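Local coordinates for halogenase PltM (Pseudomonas fluorescens, PDB 6BZN), which halogenates phenolic substrates, with a wide tolerance of substrate and halide, and is a flavoprotein that binds FAD, at residues Q330-R335 with I383-H388. Residues are numbered along the deposited sequence; the frame is centred on the assembly and turned at random.
Sequences QNVGDR and IEVERH
Glu386 reaches from its helix to the backbone of the loop at Asn331 and Val332. Its CG lies anti to the backbone N (chi1 -177°) and the chain runs on extended, which carries the carboxylate across to the loop. There Glu386 OE2 accepts the N-H of Asn331 in a nearly straight bond, with Asn331 N 2.9 Å from Glu386 OE2. The donor comes to the anti side of OE2, 34° out of the carboxylate plane. Val332 N adds a weak second bond to the same Glu386 OE2, at 3.4 Å. Arg379 completes the grip with a salt bridge from NH1 to OE2, and the same NH1 also bonds Val332 O. One buried carboxylate oxygen therefore joins two loop amides to a positive charge, which would probably favour the ionised acid. A glutamine here would probably leave Arg379 without its counter-charge and weaken the hold on the two loop amides.

Packing is tightest around the stem of Glu386. Asn331 lies alongside it, running the opposite way, with OD1 3.2 Å from Glu386 CB. This OD1 is buried without a polar partner, whereas ND2 bonds Thr343. From Val332, CG2 comes within 4.0 Å of Glu386 CB. The neighbouring apolar contact is looser, with Val332 CG1 4.4 Å from Val385 CG1. On the more open side, partly exposed Gln330 touches Glu386 OE2 through its CA and CB, with CB 3.4 Å away. Glu384 and Arg387 form their salt bridge on the helix side turned away from the loop.

The contact joins the first turns of helix 383-406 to the loop entering strand 336-338, an outermost strand of the parallel sheet. Cys337 of that strand touches both valines, and helix 352-374 packs against Val385 through Ser360 and Lys367.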
ATOM      1  N   GLN A 330       7.600 -18.514   3.208  1.00 15.65           N
ATOM      2  CA  GLN A 330       8.027 -18.146   4.564  1.00 16.32           C
ATOM      3  C   GLN A 330       8.699 -16.794   4.436  1.00 15.13           C
ATOM      4  O   GLN A 330       9.089 -16.405   3.328  1.00 15.50           O
ATOM      5  CB  GLN A 330       9.070 -19.116   5.123  1.00 17.91           C
ATOM      6  CG  GLN A 330       8.569 -20.517   5.431  1.00 19.66           C
ATOM      7  CD  GLN A 330       9.642 -21.390   6.086  1.00 22.20           C
ATOM      8  OE1 GLN A 330      10.834 -21.132   5.951  1.00 23.67           O
ATOM      9  NE2 GLN A 330       9.215 -22.422   6.795  1.00 23.89           N
ATOM     10  N   ASN A 331       8.834 -16.080   5.541  1.00 14.08           N
ATOM     11  CA  ASN A 331       9.606 -14.846   5.514  1.00 14.53           C
ATOM     12  C   ASN A 331      10.376 -14.490   6.768  1.00 14.14           C
ATOM     13  O   ASN A 331      10.903 -13.392   6.860  1.00 13.62           O
ATOM     14  CB  ASN A 331       8.688 -13.684   5.079  1.00 14.55           C
ATOM     15  CG  ASN A 331       7.834 -13.154   6.214  1.00 15.35           C
ATOM     16  OD1 ASN A 331       7.584 -13.852   7.189  1.00 16.14           O
ATOM     17  ND2 ASN A 331       7.377 -11.909   6.090  1.00 15.52           N
ATOM     18  N   VAL A 332      10.461 -15.408   7.729  1.00 14.86           N
ATOM     19  CA  VAL A 332      11.301 -15.212   8.903  1.00 14.67           C
ATOM     20  C   VAL A 332      12.129 -16.467   9.119  1.00 14.76           C
ATOM     21  O   VAL A 332      11.713 -17.572   8.753  1.00 13.99           O
ATOM     22  CB  VAL A 332      10.479 -14.886  10.170  1.00 15.03           C
ATOM     23  CG1 VAL A 332       9.643 -13.624   9.970  1.00 15.27           C
ATOM     24  CG2 VAL A 332       9.566 -16.038  10.569  1.00 14.92           C
ATOM     25  N   GLY A 333      13.297 -16.280   9.716  1.00 15.56           N
ATOM     26  CA  GLY A 333      14.137 -17.390  10.188  1.00 15.97           C
ATOM     27  C   GLY A 333      14.754 -17.019  11.510  1.00 16.63           C
ATOM     28  O   GLY A 333      14.428 -15.985  12.087  1.00 17.36           O
ATOM     29  N   ASP A 334      15.677 -17.854  11.984  1.00 16.84           N
ATOM     30  CA  ASP A 334      16.431 -17.564  13.200  1.00 16.96           C
ATOM     31  C   ASP A 334      17.109 -16.189  13.114  1.00 16.26           C
ATOM     32  O   ASP A 334      17.113 -15.440  14.090  1.00 15.54           O
ATOM     33  CB  ASP A 334      17.530 -18.628  13.435  1.00 17.58           C
ATOM     34  CG  ASP A 334      16.974 -20.006  13.802  1.00 18.56           C
ATOM     35  OD1 ASP A 334      15.750 -20.156  13.991  1.00 17.37           O
ATOM     36  OD2 ASP A 334      17.781 -20.955  13.900  1.00 19.75           O
ATOM     37  N   ARG A 335      17.684 -15.891  11.946  1.00 16.27           N
ATOM     38  CA  ARG A 335      18.554 -14.717  11.780  1.00 16.74           C
ATOM     39  C   ARG A 335      18.110 -13.704  10.728  1.00 15.97           C
ATOM     40  O   ARG A 335      18.881 -12.798  10.399  1.00 15.03           O
ATOM     41  CB  ARG A 335      19.983 -15.183  11.457  1.00 17.82           C
ATOM     42  CG  ARG A 335      20.619 -16.048  12.541  1.00 18.94           C
ATOM     43  CD  ARG A 335      20.987 -15.195  13.737  1.00 19.23           C
ATOM     44  NE  ARG A 335      21.621 -15.940  14.826  1.00 19.48           N
ATOM     45  CZ  ARG A 335      22.242 -15.376  15.869  1.00 19.51           C
ATOM     46  NH1 ARG A 335      22.338 -14.051  15.987  1.00 18.46           N
ATOM     47  NH2 ARG A 335      22.784 -16.148  16.815  1.00 19.92           N
ATOM     48  N   ILE A 383       7.290 -15.713  14.568  1.00 15.29           N
ATOM     49  CA  ILE A 383       6.268 -16.416  13.793  1.00 16.02           C
ATOM     50  C   ILE A 383       5.025 -15.562  13.532  1.00 15.78           C
ATOM     51  O   ILE A 383       4.429 -15.656  12.473  1.00 16.00           O
ATOM     52  CB  ILE A 383       5.895 -17.784  14.430  1.00 16.06           C
ATOM     53  CG1 ILE A 383       5.146 -18.669  13.436  1.00 16.95           C
ATOM     54  CG2 ILE A 383       5.100 -17.619  15.718  1.00 16.40           C
ATOM     55  CD1 ILE A 383       5.999 -19.180  12.296  1.00 17.23           C
ATOM     56  N   GLU A 384       4.656 -14.707  14.475  1.00 15.92           N
ATOM     57  CA  GLU A 384       3.487 -13.857  14.283  1.00 16.42           C
ATOM     58  C   GLU A 384       3.731 -12.742  13.258  1.00 15.38           C
ATOM     59  O   GLU A 384       2.775 -12.220  12.676  1.00 14.66           O
ATOM     60  CB  GLU A 384       2.997 -13.292  15.615  1.00 17.82           C
ATOM     61  CG  GLU A 384       2.514 -14.368  16.592  1.00 19.60           C
ATOM     62  CD  GLU A 384       1.302 -15.165  16.111  1.00 22.68           C
ATOM     63  OE1 GLU A 384       0.446 -14.603  15.394  1.00 23.34           O
ATOM     64  OE2 GLU A 384       1.193 -16.366  16.474  1.00 24.98           O
ATOM     65  N   VAL A 385       4.991 -12.380  13.039  1.00 14.04           N
ATOM     66  CA  VAL A 385       5.338 -11.459  11.958  1.00 13.95           C
ATOM     67  C   VAL A 385       5.030 -12.137  10.608  1.00 13.84           C
ATOM     68  O   VAL A 385       4.401 -11.538   9.717  1.00 13.75           O
ATOM     69  CB  VAL A 385       6.806 -10.986  12.053  1.00 13.83           C
ATOM     70  CG1 VAL A 385       7.185 -10.106  10.878  1.00 13.98           C
ATOM     71  CG2 VAL A 385       7.016 -10.211  13.347  1.00 14.22           C
ATOM     72  N   GLU A 386       5.448 -13.387  10.464  1.00 13.91           N
ATOM     73  CA  GLU A 386       5.141 -14.153   9.260  1.00 14.20           C
ATOM     74  C   GLU A 386       3.644 -14.370   9.056  1.00 14.60           C
ATOM     75  O   GLU A 386       3.140 -14.238   7.948  1.00 14.00           O
ATOM     76  CB  GLU A 386       5.833 -15.511   9.321  1.00 14.66           C
ATOM     77  CG  GLU A 386       5.637 -16.355   8.081  1.00 15.24           C
ATOM     78  CD  GLU A 386       6.508 -17.583   8.105  1.00 16.22           C
ATOM     79  OE1 GLU A 386       6.007 -18.661   8.474  1.00 16.54           O
ATOM     80  OE2 GLU A 386       7.713 -17.463   7.802  1.00 15.53           O
ATOM     81  N   ARG A 387       2.954 -14.753  10.125  1.00 15.26           N
ATOM     82  CA  ARG A 387       1.521 -14.982  10.055  1.00 16.03           C
ATOM     83  C   ARG A 387       0.786 -13.732   9.571  1.00 14.97           C
ATOM     84  O   ARG A 387      -0.018 -13.817   8.654  1.00 15.01           O
ATOM     85  CB  ARG A 387       0.982 -15.453  11.405  1.00 17.64           C
ATOM     86  CG  ARG A 387      -0.531 -15.609  11.446  1.00 20.17           C
ATOM     87  CD  ARG A 387      -0.958 -16.294  12.733  1.00 21.95           C
ATOM     88  NE  ARG A 387      -2.410 -16.242  12.934  1.00 23.86           N
ATOM     89  CZ  ARG A 387      -3.042 -15.766  14.012  1.00 24.56           C
ATOM     90  NH1 ARG A 387      -2.388 -15.270  15.058  1.00 23.89           N
ATOM     91  NH2 ARG A 387      -4.378 -15.797  14.049  1.00 25.45           N
ATOM     92  N   HIS A 388       1.068 -12.580  10.175  1.00 14.16           N
ATOM     93  CA  HIS A 388       0.511 -11.325   9.676  1.00 13.56           C
ATOM     94  C   HIS A 388       0.835 -11.096   8.182  1.00 13.32           C
ATOM     95  O   HIS A 388      -0.069 -10.865   7.383  1.00 12.54           O
ATOM     96  CB  HIS A 388       0.983 -10.121  10.490  1.00 13.62           C
ATOM     97  CG  HIS A 388       0.733  -8.830   9.787  1.00 13.32           C
ATOM     98  ND1 HIS A 388       1.737  -8.104   9.185  1.00 13.36           N
ATOM     99  CD2 HIS A 388      -0.426  -8.210   9.470  1.00 13.10           C
ATOM    100  CE1 HIS A 388       1.211  -7.054   8.583  1.00 13.43           C
ATOM    101  NE2 HIS A 388      -0.101  -7.104   8.733  1.00 13.20           N
TER